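Local structure of lumazine protein (Photobacterium kishitanii, 3A3B) at residues N18-R23 and Q65-T70; I26-D31 and D57-D62; L43-S48 and K80-V85; G100-V105 and D177-T182. The protein probably serves as the antenna of bacterial bioluminescence, moving luciferase emission to shorter wavelengths, and binds a lumazine or flavin chromophore such as FMN. All blocks are in the same frame, centred on the assembly; numbering follows the deposited sequence.

Contacts 1, 2 and 3 belong to the first lumazine-binding barrel and contact 4 to the second, and all four touch the FMN. Contacts 1 and 2 share strand 22-27 and meet where R23 NE lies 2.7 Å from D62 OD1 in a salt bridge. Contacts 2 and 3, their centres about 11 Å apart, join inside the barrel, where F28 CE1 is 3.7 Å from L83 CD2. Contact 3 reaches across to contact 4, the S48 N to G100 O distance being 2.9 Å. Contact 1 also touches contact 4, T70 CA lying 3.3 Å from N179 OD1. Contacts 2 and 4 do not meet; their nearest atoms are about 10 Å apart.

Contact 1 of 4, residues N18-R23 and Q65-T70; sequences NDDTQR and QAINTT. With FMN (flavin mononucleotide), chain C.
I67 and Q22 cross at about a right angle, the CD1 methyl of I67 lying 3.8 Å from Q22 CG and close to its amide carbon. With CG1 of I67 anti to the backbone N (chi1 -161°), the longer branch runs out to Q22, while the CG2 methyl turns to D20. There D20 OD1 meets I67 CG2 at 3.8 Å and also N68 ND2 at 3.6 Å; carboxylate and amide planes stand 62° apart, and no hydrogen bond links the two segments. The contact thus sets the hairpin turn between strands 8-17 and 22-27 of the first lumazine-binding barrel against the FMN-binding loop that follows strand 58-63. This loop contains a type I turn from A66 to T69. T69 N and T70 OG1 grip the turn's first carbonyl from opposite faces of its plane. T70 OG1 lies 2.7 Å from A66 O. On the ligand side A66 N donates to FMN O2 at 2.8 Å. Q65 lies extended along the ligand where the ribityl chain leaves the ring, its CD 3.4 Å from FMN C1'. The phosphate end is met by T69, whose OG1 is 3.0 Å from FMN O1P.

Contact 2 of 4, residues I26-D31 and D57-D62; sequences ITFPKD and DVVYFD. With FMN (flavin mononucleotide), chain C.
One face of the F28 ring is covered by the V59 CG2 methyl in a CH-pi contact, 3.6 Å from the ring centroid and only 9° off the normal. The same ring sends its CZ to the edge of the F61 ring, in the plane of the latter, with F28 CZ 3.9 Å from F61 CZ. I26 CD1 approaches the F61 ring obliquely, 4.1 Å from F61 CD2. V59 CG2 stands beside its own backbone N, with CG1 anti to it (chi1 180°), which points one methyl at the ring. These side chains pack with M42, V44 and L83 inside the barrel, and L33 of helix 30-35 touches F28 and V59. Behind them strands 22-27 and 58-63 pair antiparallel: I26 N donates to V59 O at 2.6 Å, V59 N returns a bond to I26 O at 2.8 Å, and F28 N closes the end on D57 O at 2.9 Å. On the opposite face a water joins T27 OG1 to D57 OD1. At the far end of strand 58-63, FMN N3 donates to D62 O at 2.9 Å. A main-chain carbonyl, not the D62 carboxylate, therefore reads the flavin N3-H.

Contact 3 of 4, residues L43-S48 and K80-V85; sequences LVNGCS and KVNLEV. With FMN (flavin mononucleotide), chain C.
Strands 41-44 and 80-84, neighbours in the antiparallel barrel of the first lumazine-binding domain, pair through L43 with E84 and V44 with L83. L43 N donates to E84 O at 2.8 Å, and E84 N returns a bond to L43 O at 3.1 Å. On the face with V44, its CG1 lies 3.9 Å from V81 CG2, while L83 comes up beside V44 CG2; I26 of strand 22-27 packs against both valines. L43 and E84 run side by side on the other face, where the carboxylate is held by the backbone N-H groups of K3 and G4. The ladder changes at N45, where the chain enters a type I' turn from V44 to C47. N45 N still donates to N82 O at 3.0 Å, but the return bond comes from N82 N to the side-chain OD1 at 3.0 Å, nearly straight at 172° yet 42° out of the amide plane. With CG of N45 beside its backbone N (chi1 -75°), the amide takes the place of the main-chain carbonyl, which turns instead to N179 ND2 of the second domain. Past the turn, S48 O accepts the hydrogen bond of the FMN ribityl hydroxyl O2', 2.8 Å away.

Contact 4 of 4, residues G100-V105 and D177-T182; sequences GNIKGV and DVNVET. With FMN (flavin mononucleotide), chain C.
V180 O takes two backbone N-H groups, K103 N at 2.8 Å with the donor nearly in line with the carbonyl bond, and G104 N in a weak bond at 3.3 Å. In return V180 N donates to G104 O at 2.9 Å. Two residues facing one make a classic beta bulge at the start of strand 104-113. E181 reaches back fully extended, CG anti to the backbone N, and its OE1 accepts from G100 N at 2.9 Å on the syn side, 29° out of the carboxylate plane; OE2 is taken by T99 N. I102 crosses N179 at about a right angle, its CD1 3.5 Å from N179 CB, while N179 OD1 accepts from T71 N of the first domain. V105 lies alongside N179 and touches D177 CB with CG1. I102 N donates to FMN O4' at 3.0 Å, nearly straight. Pairing of strands 104-113 and 177-182, first and last, closes the second lumazine-binding barrel, whose entry loop 100-102 reaches the ribityl chain of the FMN bound to the first.

Contact 1 of 4, residues N18-R23 and Q65-T70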
# COMPACT_ATOMS: atom_id res chain seq x y z
N ASN A 18 -0.23 17.84 12.44
CA ASN A 18 -1.00 18.82 13.25
C ASN A 18 -2.33 18.28 13.80
O ASN A 18 -3.38 18.40 13.15
CB ASN A 18 -1.22 20.15 12.49
CG ASN A 18 -0.97 21.42 13.38
OD1 ASN A 18 -0.79 21.29 14.62
ND2 ASN A 18 -0.96 22.57 12.83
N ASP A 19 -2.23 17.65 14.99
CA ASP A 19 -3.35 17.23 15.89
C ASP A 19 -4.15 15.98 15.47
O ASP A 19 -5.30 16.09 15.00
CB ASP A 19 -4.28 18.42 16.23
CG ASP A 19 -5.14 18.15 17.49
OD1 ASP A 19 -4.58 17.99 18.61
OD2 ASP A 19 -6.40 18.12 17.35
N ASP A 20 -3.55 14.79 15.68
CA ASP A 20 -4.06 13.51 15.11
C ASP A 20 -4.46 13.58 13.62
O ASP A 20 -5.46 12.98 13.19
CB ASP A 20 -5.16 12.86 15.99
CG ASP A 20 -4.64 11.65 16.81
OD1 ASP A 20 -4.62 10.49 16.29
OD2 ASP A 20 -4.25 11.86 18.00
N THR A 21 -3.69 14.36 12.87
CA THR A 21 -3.77 14.48 11.43
C THR A 21 -2.34 14.68 10.93
O THR A 21 -1.49 15.23 11.64
CB THR A 21 -4.66 15.68 10.99
OG1 THR A 21 -6.00 15.52 11.47
CG2 THR A 21 -4.73 15.77 9.50
N GLN A 22 -2.07 14.23 9.71
CA GLN A 22 -0.81 14.48 9.05
C GLN A 22 -1.09 14.77 7.60
O GLN A 22 -1.91 14.09 7.01
CB GLN A 22 0.12 13.26 9.12
CG GLN A 22 0.60 12.87 10.53
CD GLN A 22 1.51 11.66 10.51
OE1 GLN A 22 1.81 11.11 9.46
NE2 GLN A 22 1.92 11.21 11.70
N ARG A 23 -0.40 15.76 7.06
CA ARG A 23 -0.47 16.05 5.63
C ARG A 23 0.79 15.51 4.96
O ARG A 23 1.92 15.92 5.29
CB ARG A 23 -0.60 17.54 5.38
CG ARG A 23 -0.68 17.88 3.91
CD ARG A 23 -1.23 19.24 3.60
NE ARG A 23 -2.66 19.36 3.81
CZ ARG A 23 -3.39 20.37 3.35
NH1 ARG A 23 -2.81 21.34 2.64
NH2 ARG A 23 -4.69 20.42 3.60
N GLN A 65 -8.91 10.57 9.12
CA GLN A 65 -9.73 9.38 9.28
C GLN A 65 -8.94 8.05 9.26
O GLN A 65 -9.29 7.11 9.98
CB GLN A 65 -10.81 9.34 8.21
CG GLN A 65 -11.67 8.11 8.23
CD GLN A 65 -12.79 8.15 7.20
OE1 GLN A 65 -12.84 9.04 6.32
NE2 GLN A 65 -13.69 7.18 7.30
N ALA A 66 -7.89 7.97 8.44
CA ALA A 66 -7.11 6.72 8.30
C ALA A 66 -5.94 6.60 9.28
O ALA A 66 -5.23 5.58 9.31
CB ALA A 66 -6.59 6.60 6.82
N ILE A 67 -5.73 7.65 10.08
CA ILE A 67 -4.43 7.83 10.82
C ILE A 67 -4.06 6.72 11.84
O ILE A 67 -2.88 6.47 12.10
CB ILE A 67 -4.35 9.23 11.51
CG1 ILE A 67 -2.93 9.64 11.88
CG2 ILE A 67 -5.20 9.23 12.77
CD1 ILE A 67 -2.05 10.20 10.76
N ASN A 68 -5.06 6.06 12.39
CA ASN A 68 -4.81 5.05 13.44
C ASN A 68 -4.89 3.61 12.98
O ASN A 68 -4.62 2.71 13.75
CB ASN A 68 -5.76 5.25 14.65
CG ASN A 68 -5.62 6.61 15.27
OD1 ASN A 68 -6.62 7.31 15.45
ND2 ASN A 68 -4.36 7.02 15.57
N THR A 69 -5.23 3.43 11.69
CA THR A 69 -5.55 2.12 11.09
C THR A 69 -4.80 1.87 9.77
O THR A 69 -5.22 1.02 8.96
CB THR A 69 -7.03 2.08 10.78
OG1 THR A 69 -7.41 3.31 10.12
CG2 THR A 69 -7.84 1.94 12.12
N THR A 70 -3.72 2.64 9.56
CA THR A 70 -2.90 2.53 8.35
C THR A 70 -1.48 2.81 8.76
O THR A 70 -1.26 3.24 9.87
CB THR A 70 -3.37 3.47 7.18
OG1 THR A 70 -3.30 4.83 7.60
CG2 THR A 70 -4.78 3.14 6.70
N1 FMN C . -9.07 8.88 5.03
C2 FMN C . -8.17 9.84 5.32
O2 FMN C . -7.53 9.77 6.35
N3 FMN C . -7.99 10.89 4.45
C4 FMN C . -8.69 10.95 3.27
O4 FMN C . -8.29 11.76 2.42
C4A FMN C . -9.62 9.96 2.98
N5 FMN C . -10.39 9.98 1.84
C5A FMN C . -11.29 8.94 1.62
C6 FMN C . -12.07 8.97 0.48
C7 FMN C . -13.01 7.98 0.18
C7M FMN C . -14.05 8.26 -0.89
C8 FMN C . -13.17 6.94 1.08
C8M FMN C . -14.26 5.92 0.82
C9 FMN C . -12.40 6.89 2.26
C9A FMN C . -11.44 7.90 2.52
N10 FMN C . -10.70 7.91 3.67
C10 FMN C . -9.80 8.92 3.89
C1' FMN C . -10.80 6.83 4.73
C2' FMN C . -9.72 5.73 4.57
O2' FMN C . -9.82 5.10 3.31
C3' FMN C . -9.99 4.70 5.66
O3' FMN C . -9.92 5.39 6.89
C4' FMN C . -9.03 3.49 5.69
O4' FMN C . -8.93 2.85 4.46
C5' FMN C . -9.79 2.31 6.28
O5' FMN C . -9.60 2.31 7.62
P FMN C . -10.86 2.51 8.66
O1P FMN C . -10.15 2.04 9.90
O2P FMN C . -12.13 1.74 8.32
O3P FMN C . -11.19 4.00 8.71

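Contact 2 of 4, residues I26-D31 and D57-D62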
# COMPACT_ATOMS: atom_id res chain seq x y z
N ILE A 26 3.31 14.15 -1.70
CA ILE A 26 3.95 13.00 -2.37
C ILE A 26 4.31 13.36 -3.80
O ILE A 26 3.43 13.77 -4.56
CB ILE A 26 3.02 11.73 -2.34
CG1 ILE A 26 2.69 11.37 -0.89
CG2 ILE A 26 3.68 10.54 -3.11
CD1 ILE A 26 1.76 10.21 -0.72
N THR A 27 5.58 13.20 -4.16
CA THR A 27 6.04 13.39 -5.55
C THR A 27 5.53 12.25 -6.46
O THR A 27 5.82 11.07 -6.20
CB THR A 27 7.61 13.40 -5.65
OG1 THR A 27 8.12 14.48 -4.89
CG2 THR A 27 8.09 13.50 -7.12
N PHE A 28 4.78 12.63 -7.49
CA PHE A 28 4.14 11.68 -8.41
C PHE A 28 4.89 11.61 -9.74
O PHE A 28 5.32 12.67 -10.22
CB PHE A 28 2.75 12.19 -8.77
CG PHE A 28 1.64 11.69 -7.86
CD1 PHE A 28 1.84 11.53 -6.51
CD2 PHE A 28 0.38 11.41 -8.40
CE1 PHE A 28 0.79 11.10 -5.67
CE2 PHE A 28 -0.69 11.00 -7.58
CZ PHE A 28 -0.48 10.84 -6.21
N PRO A 29 4.85 10.44 -10.41
CA PRO A 29 5.23 10.36 -11.83
C PRO A 29 4.27 11.16 -12.72
O PRO A 29 3.11 11.34 -12.36
CB PRO A 29 5.12 8.86 -12.19
CG PRO A 29 4.58 8.15 -11.02
CD PRO A 29 4.40 9.14 -9.86
N LYS A 30 4.74 11.57 -13.90
CA LYS A 30 3.98 12.51 -14.72
C LYS A 30 2.69 11.91 -15.17
O LYS A 30 1.65 12.56 -15.08
CB LYS A 30 4.79 13.01 -15.93
CG LYS A 30 4.08 14.15 -16.69
CD LYS A 30 4.75 14.43 -18.01
CE LYS A 30 4.27 15.75 -18.56
NZ LYS A 30 5.07 16.10 -19.77
N ASP A 31 2.70 10.65 -15.60
CA ASP A 31 1.45 10.10 -16.12
C ASP A 31 0.35 10.06 -15.06
O ASP A 31 -0.79 10.52 -15.31
CB ASP A 31 1.62 8.76 -16.87
CG ASP A 31 2.27 7.68 -16.06
OD1 ASP A 31 2.65 7.92 -14.89
OD2 ASP A 31 2.39 6.54 -16.60
N ASP A 57 4.74 18.72 -9.28
CA ASP A 57 4.58 17.27 -9.23
C ASP A 57 4.31 16.70 -7.81
O ASP A 57 4.32 15.47 -7.60
CB ASP A 57 5.77 16.55 -9.93
CG ASP A 57 7.14 16.85 -9.28
OD1 ASP A 57 7.24 17.56 -8.25
OD2 ASP A 57 8.15 16.34 -9.82
N VAL A 58 4.05 17.58 -6.85
CA VAL A 58 3.76 17.18 -5.46
C VAL A 58 2.28 17.18 -5.16
O VAL A 58 1.59 18.21 -5.31
CB VAL A 58 4.56 18.04 -4.42
CG1 VAL A 58 4.33 17.51 -2.98
CG2 VAL A 58 6.03 18.01 -4.73
N VAL A 59 1.76 16.00 -4.75
CA VAL A 59 0.35 15.80 -4.50
C VAL A 59 0.16 15.59 -2.98
O VAL A 59 0.83 14.76 -2.34
CB VAL A 59 -0.22 14.60 -5.32
CG1 VAL A 59 -1.68 14.43 -5.04
CG2 VAL A 59 -0.03 14.81 -6.93
N TYR A 60 -0.77 16.33 -2.39
CA TYR A 60 -0.93 16.30 -0.94
C TYR A 60 -2.23 15.62 -0.55
O TYR A 60 -3.23 15.69 -1.26
CB TYR A 60 -0.97 17.73 -0.37
CG TYR A 60 0.33 18.49 -0.45
CD1 TYR A 60 1.21 18.51 0.64
CD2 TYR A 60 0.66 19.20 -1.60
CE1 TYR A 60 2.45 19.27 0.55
CE2 TYR A 60 1.87 19.93 -1.69
CZ TYR A 60 2.74 19.96 -0.62
OH TYR A 60 3.90 20.72 -0.74
N PHE A 61 -2.20 14.96 0.60
CA PHE A 61 -3.34 14.21 1.14
C PHE A 61 -3.33 14.52 2.62
O PHE A 61 -2.30 14.68 3.16
CB PHE A 61 -3.09 12.71 0.97
CG PHE A 61 -3.00 12.27 -0.45
CD1 PHE A 61 -4.18 11.89 -1.15
CD2 PHE A 61 -1.75 12.22 -1.11
CE1 PHE A 61 -4.13 11.49 -2.51
CE2 PHE A 61 -1.67 11.83 -2.46
CZ PHE A 61 -2.86 11.45 -3.15
N ASP A 62 -4.49 14.64 3.24
CA ASP A 62 -4.55 14.77 4.71
C ASP A 62 -4.90 13.41 5.27
O ASP A 62 -5.88 12.83 4.88
CB ASP A 62 -5.63 15.76 5.15
CG ASP A 62 -5.21 17.20 4.97
OD1 ASP A 62 -4.06 17.56 5.30
OD2 ASP A 62 -6.06 17.99 4.52
N1 FMN C . -9.07 8.88 5.03
C2 FMN C . -8.17 9.84 5.32
O2 FMN C . -7.53 9.77 6.35
N3 FMN C . -7.99 10.89 4.45
C4 FMN C . -8.69 10.95 3.27
O4 FMN C . -8.29 11.76 2.42
C4A FMN C . -9.62 9.96 2.98
N5 FMN C . -10.39 9.98 1.84
C5A FMN C . -11.29 8.94 1.62
C6 FMN C . -12.07 8.97 0.48
C7 FMN C . -13.01 7.98 0.18
C7M FMN C . -14.05 8.26 -0.89
C8 FMN C . -13.17 6.94 1.08
C8M FMN C . -14.26 5.92 0.82
C9 FMN C . -12.40 6.89 2.26
C9A FMN C . -11.44 7.90 2.52
N10 FMN C . -10.70 7.91 3.67
C10 FMN C . -9.80 8.92 3.89
C1' FMN C . -10.80 6.83 4.73
C2' FMN C . -9.72 5.73 4.57
O2' FMN C . -9.82 5.10 3.31
C3' FMN C . -9.99 4.70 5.66
O3' FMN C . -9.92 5.39 6.89
C4' FMN C . -9.03 3.49 5.69
O4' FMN C . -8.93 2.85 4.46
C5' FMN C . -9.79 2.31 6.28
O5' FMN C . -9.60 2.31 7.62
P FMN C . -10.86 2.51 8.66
O1P FMN C . -10.15 2.04 9.90
O2P FMN C . -12.13 1.74 8.32
O3P FMN C . -11.19 4.00 8.71
O HOH W 1 8.83 16.65 -6.25

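Contact 3 of 4, residues L43-S48 and K80-V85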
# COMPACT_ATOMS: atom_id res chain seq x y z
N LEU A 43 -5.86 5.43 -4.69
CA LEU A 43 -5.25 4.57 -3.69
C LEU A 43 -3.80 4.92 -3.43
O LEU A 43 -2.99 5.05 -4.37
CB LEU A 43 -5.37 3.07 -4.06
CG LEU A 43 -6.81 2.47 -4.10
CD1 LEU A 43 -6.71 0.93 -4.12
CD2 LEU A 43 -7.66 2.86 -2.89
N VAL A 44 -3.46 5.09 -2.16
CA VAL A 44 -2.07 5.27 -1.77
C VAL A 44 -1.74 4.15 -0.77
O VAL A 44 -2.32 4.08 0.31
CB VAL A 44 -1.79 6.64 -1.07
CG1 VAL A 44 -0.29 6.75 -0.74
CG2 VAL A 44 -2.28 7.89 -1.97
N ASN A 45 -0.76 3.32 -1.10
CA ASN A 45 -0.53 2.06 -0.37
C ASN A 45 -1.84 1.30 -0.12
O ASN A 45 -2.04 0.70 0.95
CB ASN A 45 0.24 2.29 0.94
CG ASN A 45 1.73 2.56 0.71
OD1 ASN A 45 2.31 2.17 -0.31
ND2 ASN A 45 2.34 3.21 1.67
N GLY A 46 -2.73 1.31 -1.14
CA GLY A 46 -3.97 0.56 -1.09
C GLY A 46 -5.07 1.28 -0.30
O GLY A 46 -6.15 0.75 -0.16
N CYS A 47 -4.80 2.49 0.20
CA CYS A 47 -5.79 3.20 1.03
C CYS A 47 -6.47 4.35 0.24
O CYS A 47 -5.76 5.17 -0.41
CB CYS A 47 -5.10 3.73 2.32
SG CYS A 47 -6.15 4.75 3.41
N SER A 48 -7.81 4.42 0.25
CA SER A 48 -8.51 5.55 -0.37
C SER A 48 -8.21 6.81 0.40
O SER A 48 -8.50 6.91 1.63
CB SER A 48 -10.03 5.38 -0.41
OG SER A 48 -10.36 4.35 -1.31
N LYS A 80 8.94 5.27 -0.50
CA LYS A 80 8.16 5.05 -1.71
C LYS A 80 6.79 4.54 -1.32
O LYS A 80 6.63 3.72 -0.38
CB LYS A 80 8.82 4.00 -2.59
CG LYS A 80 9.70 4.47 -3.71
CD LYS A 80 10.13 3.26 -4.58
CE LYS A 80 11.30 3.62 -5.53
NZ LYS A 80 11.55 2.56 -6.58
N VAL A 81 5.77 5.01 -2.05
CA VAL A 81 4.40 4.56 -1.78
C VAL A 81 3.78 4.16 -3.11
O VAL A 81 4.11 4.72 -4.17
CB VAL A 81 3.52 5.69 -1.13
CG1 VAL A 81 4.16 6.21 0.16
CG2 VAL A 81 3.33 6.83 -2.10
N ASN A 82 2.88 3.20 -3.07
CA ASN A 82 2.25 2.71 -4.29
C ASN A 82 1.09 3.58 -4.65
O ASN A 82 0.36 4.03 -3.78
CB ASN A 82 1.74 1.31 -4.03
CG ASN A 82 2.84 0.33 -3.83
OD1 ASN A 82 3.94 0.53 -4.36
ND2 ASN A 82 2.58 -0.77 -3.07
N LEU A 83 0.92 3.84 -5.94
CA LEU A 83 -0.19 4.67 -6.39
C LEU A 83 -1.07 3.96 -7.37
O LEU A 83 -0.55 3.25 -8.25
CB LEU A 83 0.36 5.94 -7.00
CG LEU A 83 1.37 6.77 -6.18
CD1 LEU A 83 2.03 7.85 -7.13
CD2 LEU A 83 0.64 7.49 -5.01
N GLU A 84 -2.38 4.17 -7.26
CA GLU A 84 -3.30 3.69 -8.25
C GLU A 84 -4.52 4.65 -8.34
O GLU A 84 -5.20 4.93 -7.34
CB GLU A 84 -3.79 2.28 -7.94
CG GLU A 84 -4.73 1.78 -9.05
CD GLU A 84 -5.37 0.43 -8.85
OE1 GLU A 84 -5.22 -0.24 -7.79
OE2 GLU A 84 -6.09 0.03 -9.80
N VAL A 85 -4.76 5.13 -9.56
CA VAL A 85 -5.92 5.98 -9.89
C VAL A 85 -7.07 5.04 -10.31
O VAL A 85 -6.83 3.99 -10.90
CB VAL A 85 -5.53 7.03 -10.98
CG1 VAL A 85 -6.69 7.95 -11.39
CG2 VAL A 85 -4.42 7.89 -10.43
N1 FMN C . -9.07 8.88 5.03
C2 FMN C . -8.17 9.84 5.32
O2 FMN C . -7.53 9.77 6.35
N3 FMN C . -7.99 10.89 4.45
C4 FMN C . -8.69 10.95 3.27
O4 FMN C . -8.29 11.76 2.42
C4A FMN C . -9.62 9.96 2.98
N5 FMN C . -10.39 9.98 1.84
C5A FMN C . -11.29 8.94 1.62
C6 FMN C . -12.07 8.97 0.48
C7 FMN C . -13.01 7.98 0.18
C7M FMN C . -14.05 8.26 -0.89
C8 FMN C . -13.17 6.94 1.08
C8M FMN C . -14.26 5.92 0.82
C9 FMN C . -12.40 6.89 2.26
C9A FMN C . -11.44 7.90 2.52
N10 FMN C . -10.70 7.91 3.67
C10 FMN C . -9.80 8.92 3.89
C1' FMN C . -10.80 6.83 4.73
C2' FMN C . -9.72 5.73 4.57
O2' FMN C . -9.82 5.10 3.31
C3' FMN C . -9.99 4.70 5.66
O3' FMN C . -9.92 5.39 6.89
C4' FMN C . -9.03 3.49 5.69
O4' FMN C . -8.93 2.85 4.46
C5' FMN C . -9.79 2.31 6.28
O5' FMN C . -9.60 2.31 7.62
P FMN C . -10.86 2.51 8.66
O1P FMN C . -10.15 2.04 9.90
O2P FMN C . -12.13 1.74 8.32
O3P FMN C . -11.19 4.00 8.71
O HOH W 2 -2.09 1.85 -4.04

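Contact 4 of 4, residues G100-V105 and D177-T182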
# COMPACT_ATOMS: atom_id res chain seq x y z
N GLY A 100 -10.11 -0.06 -1.18
CA GLY A 100 -9.38 1.03 -0.58
C GLY A 100 -9.70 1.25 0.88
O GLY A 100 -9.19 2.18 1.52
N ASN A 101 -10.52 0.34 1.43
CA ASN A 101 -10.79 0.28 2.88
C ASN A 101 -9.80 -0.69 3.50
O ASN A 101 -9.95 -1.89 3.37
CB ASN A 101 -12.26 -0.15 3.14
CG ASN A 101 -12.63 -0.03 4.62
OD1 ASN A 101 -12.50 1.04 5.21
ND2 ASN A 101 -13.06 -1.13 5.23
N ILE A 102 -8.75 -0.16 4.14
CA ILE A 102 -7.72 -0.98 4.76
C ILE A 102 -8.33 -1.65 5.99
O ILE A 102 -8.89 -0.96 6.83
CB ILE A 102 -6.48 -0.16 5.19
CG1 ILE A 102 -5.72 0.44 3.96
CG2 ILE A 102 -5.52 -0.99 6.06
CD1 ILE A 102 -5.47 -0.49 2.84
N LYS A 103 -8.13 -2.97 6.10
CA LYS A 103 -8.73 -3.78 7.14
C LYS A 103 -7.81 -4.02 8.32
O LYS A 103 -8.29 -4.30 9.43
CB LYS A 103 -9.14 -5.10 6.56
CG LYS A 103 -10.09 -4.96 5.38
CD LYS A 103 -11.44 -4.30 5.71
CE LYS A 103 -12.39 -4.53 4.54
NZ LYS A 103 -13.50 -3.51 4.41
N GLY A 104 -6.50 -3.93 8.09
CA GLY A 104 -5.53 -3.92 9.19
C GLY A 104 -4.13 -3.51 8.78
O GLY A 104 -3.84 -3.30 7.62
N VAL A 105 -3.25 -3.42 9.75
CA VAL A 105 -1.84 -3.14 9.52
C VAL A 105 -1.16 -4.45 9.91
O VAL A 105 -1.38 -4.94 11.03
CB VAL A 105 -1.39 -1.95 10.37
CG1 VAL A 105 0.12 -1.80 10.41
CG2 VAL A 105 -2.03 -0.66 9.87
N ASP A 177 5.81 -2.37 8.38
CA ASP A 177 4.37 -2.52 8.50
C ASP A 177 3.78 -2.25 7.11
O ASP A 177 4.36 -1.50 6.34
CB ASP A 177 3.83 -1.54 9.52
CG ASP A 177 4.10 -1.99 10.97
OD1 ASP A 177 4.45 -3.17 11.23
OD2 ASP A 177 3.92 -1.13 11.85
N VAL A 178 2.65 -2.87 6.82
CA VAL A 178 1.97 -2.77 5.54
C VAL A 178 0.47 -2.64 5.79
O VAL A 178 -0.03 -3.11 6.80
CB VAL A 178 2.23 -4.02 4.62
CG1 VAL A 178 3.71 -4.16 4.31
CG2 VAL A 178 1.72 -5.35 5.21
N ASN A 179 -0.23 -1.97 4.88
CA ASN A 179 -1.68 -1.96 4.90
C ASN A 179 -2.22 -3.21 4.25
O ASN A 179 -1.85 -3.53 3.11
CB ASN A 179 -2.17 -0.74 4.10
CG ASN A 179 -1.70 0.54 4.69
OD1 ASN A 179 -1.57 0.63 5.93
ND2 ASN A 179 -1.41 1.55 3.84
N VAL A 180 -3.12 -3.91 4.91
CA VAL A 180 -3.75 -5.10 4.30
C VAL A 180 -5.24 -4.87 4.03
O VAL A 180 -5.94 -4.27 4.84
CB VAL A 180 -3.46 -6.43 5.08
CG1 VAL A 180 -3.39 -6.22 6.56
CG2 VAL A 180 -4.47 -7.54 4.71
N GLU A 181 -5.71 -5.31 2.85
CA GLU A 181 -7.12 -5.36 2.58
C GLU A 181 -7.49 -6.79 2.25
O GLU A 181 -7.03 -7.33 1.24
CB GLU A 181 -7.56 -4.43 1.43
CG GLU A 181 -9.11 -4.43 1.19
CD GLU A 181 -9.58 -3.49 0.05
OE1 GLU A 181 -8.83 -2.58 -0.40
OE2 GLU A 181 -10.74 -3.64 -0.36
N THR A 182 -8.31 -7.37 3.13
CA THR A 182 -8.88 -8.71 2.94
C THR A 182 -10.07 -8.57 2.00
O THR A 182 -10.76 -7.56 2.03
CB THR A 182 -9.19 -9.47 4.31
OG1 THR A 182 -9.81 -8.61 5.28
CG2 THR A 182 -7.91 -9.96 4.93
N1 FMN C . -9.07 8.88 5.03
C2 FMN C . -8.17 9.84 5.32
O2 FMN C . -7.53 9.77 6.35
N3 FMN C . -7.99 10.89 4.45
C4 FMN C . -8.69 10.95 3.27
O4 FMN C . -8.29 11.76 2.42
C4A FMN C . -9.62 9.96 2.98
N5 FMN C . -10.39 9.98 1.84
C5A FMN C . -11.29 8.94 1.62
C6 FMN C . -12.07 8.97 0.48
C7 FMN C . -13.01 7.98 0.18
C7M FMN C . -14.05 8.26 -0.89
C8 FMN C . -13.17 6.94 1.08
C8M FMN C . -14.26 5.92 0.82
C9 FMN C . -12.40 6.89 2.26
C9A FMN C . -11.44 7.90 2.52
N10 FMN C . -10.70 7.91 3.67
C10 FMN C . -9.80 8.92 3.89
C1' FMN C . -10.80 6.83 4.73
C2' FMN C . -9.72 5.73 4.57
O2' FMN C . -9.82 5.10 3.31
C3' FMN C . -9.99 4.70 5.66
O3' FMN C . -9.92 5.39 6.89
C4' FMN C . -9.03 3.49 5.69
O4' FMN C . -8.93 2.85 4.46
C5' FMN C . -9.79 2.31 6.28
O5' FMN C . -9.60 2.31 7.62
P FMN C . -10.86 2.51 8.66
O1P FMN C . -10.15 2.04 9.90
O2P FMN C . -12.13 1.74 8.32
O3P FMN C . -11.19 4.00 8.71